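Local atomic coordinates of NegoA.19184.a (Neisseria gonorrhoeae, PDB entry 5UEB), a protein that is of unknown function and belongs to the uncharacterised DUF4265 family, each chain of its two-chain assembly having two antiparallel sheets and two helices. Residues V15-L20 and F47-A52; T79-V84 and R140-G145. All blocks are in the same frame, centred on the assembly; numbering follows the deposited sequence.

Contact 1 of 2, residues V15-L20 and F47-A52; sequences VVYYDL and FAPNLA. With EDO (1,2-ethanediol), chain N.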
ATOM      1  N   VAL B  15      -9.077   9.641  -4.392  1.00 11.30           N
ATOM      2  CA  VAL B  15      -8.513   8.385  -3.908  1.00 13.19           C
ATOM      3  C   VAL B  15      -9.539   7.291  -4.170  1.00 10.76           C
ATOM      4  O   VAL B  15     -10.647   7.335  -3.623  1.00 12.83           O
ATOM      5  CB  VAL B  15      -8.191   8.454  -2.406  1.00 13.33           C
ATOM      6  CG1 VAL B  15      -7.538   7.145  -1.938  1.00 16.03           C
ATOM      7  CG2 VAL B  15      -7.291   9.624  -2.104  1.00 16.36           C
ATOM      8  N   VAL B  16      -9.183   6.318  -5.005  1.00 11.89           N
ATOM      9  CA  VAL B  16     -10.011   5.135  -5.218  1.00 11.99           C
ATOM     10  C   VAL B  16      -9.590   4.084  -4.199  1.00 14.15           C
ATOM     11  O   VAL B  16      -8.391   3.841  -4.003  1.00 17.53           O
ATOM     12  CB  VAL B  16      -9.860   4.605  -6.654  1.00 14.27           C
ATOM     13  CG1 VAL B  16     -10.736   3.374  -6.868  1.00 17.05           C
ATOM     14  CG2 VAL B  16     -10.229   5.678  -7.662  1.00 17.09           C
ATOM     15  N   TYR B  17     -10.568   3.500  -3.508  1.00 12.32           N
ATOM     16  CA  TYR B  17     -10.266   2.549  -2.443  1.00 12.31           C
ATOM     17  C   TYR B  17     -11.410   1.549  -2.348  1.00 12.98           C
ATOM     18  O   TYR B  17     -12.478   1.740  -2.932  1.00 12.98           O
ATOM     19  CB  TYR B  17     -10.037   3.270  -1.095  1.00 12.74           C
ATOM     20  CG  TYR B  17     -11.269   3.971  -0.567  1.00 13.79           C
ATOM     21  CD1 TYR B  17     -11.665   5.210  -1.065  1.00 13.45           C
ATOM     22  CD2 TYR B  17     -12.047   3.390   0.426  1.00 14.03           C
ATOM     23  CE1 TYR B  17     -12.812   5.835  -0.610  1.00 13.52           C
ATOM     24  CE2 TYR B  17     -13.201   4.018   0.904  1.00 12.54           C
ATOM     25  CZ  TYR B  17     -13.573   5.245   0.381  1.00 14.66           C
ATOM     26  OH  TYR B  17     -14.720   5.856   0.836  1.00 15.39           O
ATOM     27  N   TYR B  18     -11.180   0.476  -1.604  1.00 13.78           N
ATOM     28  CA  TYR B  18     -12.243  -0.459  -1.263  1.00 15.69           C
ATOM     29  C   TYR B  18     -12.725  -0.143   0.142  1.00 15.06           C
ATOM     30  O   TYR B  18     -11.911   0.023   1.064  1.00 16.62           O
ATOM     31  CB  TYR B  18     -11.783  -1.913  -1.380  1.00 15.17           C
ATOM     32  CG  TYR B  18     -11.601  -2.353  -2.810  1.00 17.40           C
ATOM     33  CD1 TYR B  18     -12.686  -2.769  -3.573  1.00 14.93           C
ATOM     34  CD2 TYR B  18     -10.345  -2.334  -3.407  1.00 21.97           C
ATOM     35  CE1 TYR B  18     -12.528  -3.166  -4.894  1.00 17.70           C
ATOM     36  CE2 TYR B  18     -10.175  -2.732  -4.720  1.00 22.32           C
ATOM     37  CZ  TYR B  18     -11.267  -3.143  -5.459  1.00 24.14           C
ATOM     38  OH  TYR B  18     -11.097  -3.537  -6.766  1.00 24.08           O
ATOM     39  N   ASP B  19     -14.042  -0.011   0.289  1.00 13.56           N
ATOM     40  CA  ASP B  19     -14.658   0.365   1.554  1.00 14.97           C
ATOM     41  C   ASP B  19     -14.746  -0.841   2.487  1.00 15.78           C
ATOM     42  O   ASP B  19     -14.219  -1.922   2.204  1.00 17.33           O
ATOM     43  CB  ASP B  19     -15.985   1.078   1.302  1.00 14.90           C
ATOM     44  CG  ASP B  19     -17.071   0.154   0.780  1.00 18.39           C
ATOM     45  OD1 ASP B  19     -18.090   0.691   0.294  1.00 19.91           O
ATOM     46  OD2 ASP B  19     -16.948  -1.090   0.868  1.00 17.41           O
ATOM     47  N   LEU B  20     -15.431  -0.664   3.619  1.00 18.59           N
ATOM     48  CA  LEU B  20     -15.456  -1.702   4.644  1.00 20.31           C
ATOM     49  C   LEU B  20     -16.181  -2.954   4.186  1.00 19.63           C
ATOM     50  O   LEU B  20     -15.984  -4.020   4.778  1.00 23.16           O
ATOM     51  CB  LEU B  20     -16.076  -1.167   5.937  1.00 20.04           C
ATOM     52  CG  LEU B  20     -15.276  -0.042   6.596  1.00 23.95           C
ATOM     53  CD1 LEU B  20     -15.953   0.397   7.883  1.00 26.10           C
ATOM     54  CD2 LEU B  20     -13.846  -0.505   6.847  1.00 23.36           C
ATOM     55  N   PHE B  47     -12.628   8.407   4.944  1.00 12.62           N
ATOM     56  CA  PHE B  47     -12.890   6.982   4.739  1.00 12.59           C
ATOM     57  C   PHE B  47     -11.725   6.223   4.115  1.00 13.94           C
ATOM     58  O   PHE B  47     -11.527   5.039   4.418  1.00 16.06           O
ATOM     59  CB  PHE B  47     -14.116   6.795   3.842  1.00 17.41           C
ATOM     60  CG  PHE B  47     -15.353   7.439   4.378  1.00 18.26           C
ATOM     61  CD1 PHE B  47     -16.007   6.898   5.469  1.00 24.03           C
ATOM     62  CD2 PHE B  47     -15.858   8.587   3.793  1.00 23.43           C
ATOM     63  CE1 PHE B  47     -17.146   7.496   5.970  1.00 30.49           C
ATOM     64  CE2 PHE B  47     -16.994   9.186   4.290  1.00 26.25           C
ATOM     65  CZ  PHE B  47     -17.630   8.644   5.381  1.00 25.77           C
ATOM     66  N   ALA B  48     -10.976   6.862   3.226  1.00 14.38           N
ATOM     67  CA  ALA B  48      -9.907   6.160   2.539  1.00 14.21           C
ATOM     68  C   ALA B  48      -8.847   5.745   3.553  1.00 14.04           C
ATOM     69  O   ALA B  48      -8.442   6.563   4.392  1.00 15.64           O
ATOM     70  CB  ALA B  48      -9.283   7.042   1.458  1.00 16.10           C
ATOM     71  N   PRO B  49      -8.395   4.501   3.531  1.00 13.61           N
ATOM     72  CA  PRO B  49      -7.427   4.040   4.528  1.00 14.70           C
ATOM     73  C   PRO B  49      -5.989   4.382   4.155  1.00 16.40           C
ATOM     74  O   PRO B  49      -5.666   4.711   3.009  1.00 14.79           O
ATOM     75  CB  PRO B  49      -7.632   2.518   4.520  1.00 17.83           C
ATOM     76  CG  PRO B  49      -8.078   2.218   3.124  1.00 18.92           C
ATOM     77  CD  PRO B  49      -8.928   3.397   2.708  1.00 16.01           C
ATOM     78  N   ASN B  50      -5.124   4.304   5.168  1.00 13.52           N
ATOM     79  CA  ASN B  50      -3.672   4.397   5.024  1.00 14.79           C
ATOM     80  C   ASN B  50      -3.186   5.780   4.610  1.00 12.50           C
ATOM     81  O   ASN B  50      -2.098   5.906   4.041  1.00 15.80           O
ATOM     82  CB  ASN B  50      -3.109   3.305   4.104  1.00 16.32           C
ATOM     83  CG  ASN B  50      -3.567   1.918   4.510  1.00 22.06           C
ATOM     84  OD1 ASN B  50      -4.139   1.177   3.712  1.00 36.06           O
ATOM     85  ND2 ASN B  50      -3.328   1.571   5.759  1.00 23.60           N
ATOM     86  N   LEU B  51      -3.976   6.821   4.881  1.00 10.28           N
ATOM     87  CA  LEU B  51      -3.632   8.197   4.535  1.00 10.53           C
ATOM     88  C   LEU B  51      -3.918   9.135   5.704  1.00 11.65           C
ATOM     89  O   LEU B  51      -4.840   8.913   6.495  1.00 11.71           O
ATOM     90  CB  LEU B  51      -4.416   8.662   3.296  1.00 10.96           C
ATOM     91  CG  LEU B  51      -3.999   7.999   1.990  1.00 12.73           C
ATOM     92  CD1 LEU B  51      -4.984   8.380   0.880  1.00 14.19           C
ATOM     93  CD2 LEU B  51      -2.595   8.438   1.627  1.00 15.20           C
ATOM     94  N   ALA B  52      -3.118  10.194   5.805  1.00  9.92           N
ATOM     95  CA  ALA B  52      -3.273  11.158   6.881  1.00 10.62           C
ATOM     96  C   ALA B  52      -3.044  12.570   6.366  1.00 11.18           C
ATOM     97  O   ALA B  52      -2.381  12.791   5.346  1.00 10.80           O
ATOM     98  CB  ALA B  52      -2.296  10.885   8.035  1.00 11.11           C
TER
HETATM   99  C1  EDO N 207      -3.771   3.501   0.237  1.00 42.44           C
HETATM  100  O1  EDO N 207      -2.379   3.837   0.167  1.00 47.76           O
HETATM  101  C2  EDO N 207      -4.644   4.699  -0.122  1.00 33.29           C
HETATM  102  O2  EDO N 207      -6.026   4.338  -0.009  1.00 35.54           O

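Contact 2 of 2, residues T79-V84 and R140-G145; sequences TINIVV and REACLG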
ATOM      1  N   THR B  79      -4.646   8.704  11.631  1.00 12.67           N
ATOM      2  CA  THR B  79      -6.052   8.958  11.313  1.00 11.88           C
ATOM      3  C   THR B  79      -6.913   7.885  11.969  1.00 13.04           C
ATOM      4  O   THR B  79      -6.708   6.694  11.720  1.00 12.03           O
ATOM      5  CB  THR B  79      -6.279   8.921   9.800  1.00 11.96           C
ATOM      6  OG1 THR B  79      -5.349   9.788   9.144  1.00 13.46           O
ATOM      7  CG2 THR B  79      -7.722   9.353   9.446  1.00 14.14           C
ATOM      8  N   ILE B  80      -7.876   8.308  12.793  1.00 10.77           N
ATOM      9  CA  ILE B  80      -8.789   7.416  13.508  1.00 11.09           C
ATOM     10  C   ILE B  80     -10.203   7.770  13.071  1.00 13.25           C
ATOM     11  O   ILE B  80     -10.592   8.942  13.128  1.00 14.84           O
ATOM     12  CB  ILE B  80      -8.651   7.581  15.036  1.00 10.32           C
ATOM     13  CG1 ILE B  80      -7.200   7.360  15.497  1.00 11.11           C
ATOM     14  CG2 ILE B  80      -9.628   6.643  15.756  1.00 12.93           C
ATOM     15  CD1 ILE B  80      -6.651   5.975  15.214  1.00 13.17           C
ATOM     16  N   ASN B  81     -10.970   6.766  12.633  1.00 13.04           N
ATOM     17  CA  ASN B  81     -12.382   6.939  12.290  1.00 13.25           C
ATOM     18  C   ASN B  81     -13.210   6.552  13.508  1.00 13.88           C
ATOM     19  O   ASN B  81     -12.946   5.520  14.131  1.00 13.84           O
ATOM     20  CB  ASN B  81     -12.816   6.023  11.146  1.00 15.15           C
ATOM     21  CG  ASN B  81     -11.938   6.113   9.897  1.00 14.45           C
ATOM     22  OD1 ASN B  81     -11.738   5.109   9.219  1.00 15.66           O
ATOM     23  ND2 ASN B  81     -11.458   7.315   9.557  1.00 12.58           N
ATOM     24  N   ILE B  82     -14.211   7.363  13.846  1.00 15.41           N
ATOM     25  CA  ILE B  82     -15.051   7.110  15.020  1.00 13.91           C
ATOM     26  C   ILE B  82     -16.501   7.304  14.615  1.00 15.54           C
ATOM     27  O   ILE B  82     -16.857   8.345  14.055  1.00 17.82           O
ATOM     28  CB  ILE B  82     -14.731   8.056  16.195  1.00 16.26           C
ATOM     29  CG1 ILE B  82     -13.233   8.066  16.513  1.00 16.09           C
ATOM     30  CG2 ILE B  82     -15.587   7.677  17.424  1.00 14.48           C
ATOM     31  CD1 ILE B  82     -12.840   9.069  17.598  1.00 14.61           C
ATOM     32  N   VAL B  83     -17.347   6.330  14.937  1.00 15.33           N
ATOM     33  CA  VAL B  83     -18.780   6.454  14.695  1.00 16.07           C
ATOM     34  C   VAL B  83     -19.508   6.210  16.010  1.00 15.14           C
ATOM     35  O   VAL B  83     -19.100   5.354  16.803  1.00 17.94           O
ATOM     36  CB  VAL B  83     -19.254   5.506  13.577  1.00 19.62           C
ATOM     37  CG1 VAL B  83     -19.056   4.081  13.967  1.00 19.46           C
ATOM     38  CG2 VAL B  83     -20.717   5.760  13.246  1.00 23.92           C
ATOM     39  N   VAL B  84     -20.568   6.985  16.259  1.00 17.82           N
ATOM     40  CA  VAL B  84     -21.310   6.898  17.511  1.00 18.55           C
ATOM     41  C   VAL B  84     -22.787   6.643  17.235  1.00 21.01           C
ATOM     42  O   VAL B  84     -23.306   6.881  16.139  1.00 21.81           O
ATOM     43  CB  VAL B  84     -21.126   8.123  18.439  1.00 19.31           C
ATOM     44  CG1 VAL B  84     -19.694   8.221  18.906  1.00 21.42           C
ATOM     45  CG2 VAL B  84     -21.548   9.403  17.727  1.00 21.22           C
ATOM     46  N   ARG B 140     -11.910   2.830  14.173  1.00 13.54           N
ATOM     47  CA  ARG B 140     -10.999   2.152  13.273  1.00 14.33           C
ATOM     48  C   ARG B 140      -9.698   2.939  13.188  1.00 11.76           C
ATOM     49  O   ARG B 140      -9.708   4.174  13.095  1.00 13.20           O
ATOM     50  CB  ARG B 140     -11.639   2.052  11.880  1.00 19.66           C
ATOM     51  CG  ARG B 140     -10.746   1.493  10.812  1.00 25.03           C
ATOM     52  CD  ARG B 140     -11.586   1.049   9.626  1.00 36.72           C
ATOM     53  NE  ARG B 140     -12.476  -0.051   9.979  1.00 55.32           N
ATOM     54  CZ  ARG B 140     -12.162  -1.335   9.844  1.00 59.35           C
ATOM     55  NH1 ARG B 140     -10.976  -1.685   9.360  1.00 57.06           N
ATOM     56  NH2 ARG B 140     -13.034  -2.269  10.194  1.00 60.70           N
ATOM     57  N   GLU B 141      -8.582   2.215  13.218  1.00 13.25           N
ATOM     58  CA  GLU B 141      -7.262   2.796  12.974  1.00 12.83           C
ATOM     59  C   GLU B 141      -7.039   2.856  11.470  1.00 12.80           C
ATOM     60  O   GLU B 141      -6.480   1.943  10.860  1.00 15.36           O
ATOM     61  CB  GLU B 141      -6.189   1.987  13.695  1.00 14.40           C
ATOM     62  CG  GLU B 141      -6.386   2.066  15.195  1.00 17.11           C
ATOM     63  CD  GLU B 141      -5.470   1.161  15.997  1.00 17.78           C
ATOM     64  OE1 GLU B 141      -5.353   1.412  17.214  1.00 17.27           O
ATOM     65  OE2 GLU B 141      -4.879   0.206  15.439  1.00 19.68           O
ATOM     66  N   ALA B 142      -7.509   3.953  10.862  1.00 10.97           N
ATOM     67  CA  ALA B 142      -7.439   4.077   9.411  1.00 11.28           C
ATOM     68  C   ALA B 142      -5.999   4.205   8.940  1.00 12.87           C
ATOM     69  O   ALA B 142      -5.624   3.635   7.906  1.00 13.31           O
ATOM     70  CB  ALA B 142      -8.266   5.279   8.960  1.00 12.54           C
ATOM     71  N   CYS B 143      -5.176   4.945   9.686  1.00 11.89           N
ATOM     72  CA  CYS B 143      -3.777   5.137   9.318  1.00 11.41           C
ATOM     73  C   CYS B 143      -3.001   5.313  10.615  1.00 12.53           C
ATOM     74  O   CYS B 143      -3.227   6.296  11.325  1.00 15.64           O
ATOM     75  CB  CYS B 143      -3.639   6.382   8.439  1.00 12.94           C
ATOM     76  SG  CYS B 143      -1.966   6.738   7.873  1.00 16.11           S
ATOM     77  N   LEU B 144      -2.105   4.376  10.929  1.00 14.40           N
ATOM     78  CA  LEU B 144      -1.272   4.473  12.125  1.00 15.88           C
ATOM     79  C   LEU B 144       0.001   5.230  11.782  1.00 22.54           C
ATOM     80  O   LEU B 144       0.782   4.789  10.930  1.00 31.23           O
ATOM     81  CB  LEU B 144      -0.924   3.088  12.667  1.00 19.65           C
ATOM     82  CG  LEU B 144      -2.076   2.361  13.353  1.00 24.33           C
ATOM     83  CD1 LEU B 144      -1.612   1.010  13.857  1.00 27.78           C
ATOM     84  CD2 LEU B 144      -2.630   3.198  14.504  1.00 25.37           C
ATOM     85  N   GLY B 145       0.215   6.355  12.454  1.00 23.80           N
ATOM     86  CA  GLY B 145       1.402   7.147  12.213  1.00 29.67           C
ATOM     87  C   GLY B 145       2.591   6.678  13.020  1.00 31.69           C
ATOM     88  O   GLY B 145       2.753   5.478  13.266  1.00 34.41           O
TER

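Contact 1 of 2, residues V15-L20 and F47-A52
The ring of Tyr17 lies against the backbone of Ala48, whose CA sits over the centre of one ring face in a CH-pi contact, 4.0 Å from the ring centroid and only 7° off the normal. Ala48 CB continues over the same face to Tyr17 CD1 at 3.9 Å, while Pro49 CD comes up obliquely to Tyr17 CD2 and Phe47 CB approaches the phenol end, 3.2 Å from Tyr17 OH. Three consecutive residues of the loop are thus spread across one aromatic side chain. Tyr17 CG stands between the backbone N and the carbonyl carbon (chi1 65°), a crowded position that starts the ring toward the loop. Beside the ring, Val15 CG1 packs on Ala48 CB at 3.8 Å, and Val15 CG2 meets Leu51 CD1 tip to tip at 4.0 Å.

No hydrogen bond joins the two segments directly; strand 10-18, outermost in the five-stranded antiparallel sheet of this chain, receives on its Val15 and Tyr17 side chains the irregular connection between strands 39-41 and 56-62. A 1,2-ethanediol, probably from the crystallisation liquor, lies next to the aliphatic contact: its O2 donates to Pro49 O at 3.1 Å and lies 3.7 Å from Val15 CG1.

Further out, the carboxylate oxygen OE2 of Glu27, on the neighbouring strand 24-33, accepts hydrogen bonds from the backbone N of both Phe47 and Ala48, fixing the loop where it meets Tyr17. Phe68 of strand 65-73 touches both Val15 and Leu51, and the Phe47 ring turns away from Tyr17 to meet Tyr110.

Contact 2 of 2, residues T79-V84 and R140-G145
Asn81 CG, anti to the carbonyl carbon (chi1 -53°), comes to 3.9 Å from Ala142 CB; Asn81 OD1, turned by chi2 (146°), lies closer, 3.5 Å from that methyl. Thr79 CG2 comes within 4.1 Å of the same Ala142 CB. Arg140 crosses Asn81 obliquely, its CB, CG and CD all near Asn81 OD1, before the chain bends at chi3 (-64°), which sets NE, and the end of the side chain leads away from the strand. On the other face of the sheet Ile80 and Glu141 lie side by side and point the same way, with Ile80 CD1 3.9 Å from Glu141 CG.

The backbones form an antiparallel ladder interrupted by a classic beta bulge, in which Ala142 and Cys143 both face Thr79. Asn81 and Arg140 make a hydrogen-bonded pair, N to O at 2.9 Å in each direction. Within the bulge, Thr79 N donates to Cys143 O at 2.8 Å and Cys143 N returns to Thr79 O at 3.1 Å. Glu141 is the centre of an inverse gamma turn that ends on Ala142, where the chain turns a corner. Between the two pairs Ile80 CA directs a C-H toward Arg140 O at 3.4 Å.

Strand 137-143 is outermost in its four-stranded sheet, whereas strand 78-84 also pairs with strand 110-115. Glu141 OE1 is held by Tyr120 OH and by a salt bridge to Lys125 NZ.

Contact 1 and contact 2 have centres 11 Å apart and meet through the 47-52 loop, which connects two strands of the five-stranded sheet and packs against the four-stranded one. Two probable hydrogen bonds cross between them: Thr79 OG1 to Leu51 O at 2.8 Å, and Asn50 N to Ala142 O at 2.9 Å. The two bonds tie the loop that packs on Tyr17 to both strands at the bulge, where Leu51 O also packs 3.4 Å from Cys143 CB. Both segments of contact 1 precede those of contact 2 in sequence. No active site is known; bound 1,2-ethanediol near Pro49 and near the Asn81 side chain may mark pockets, but assigns no function.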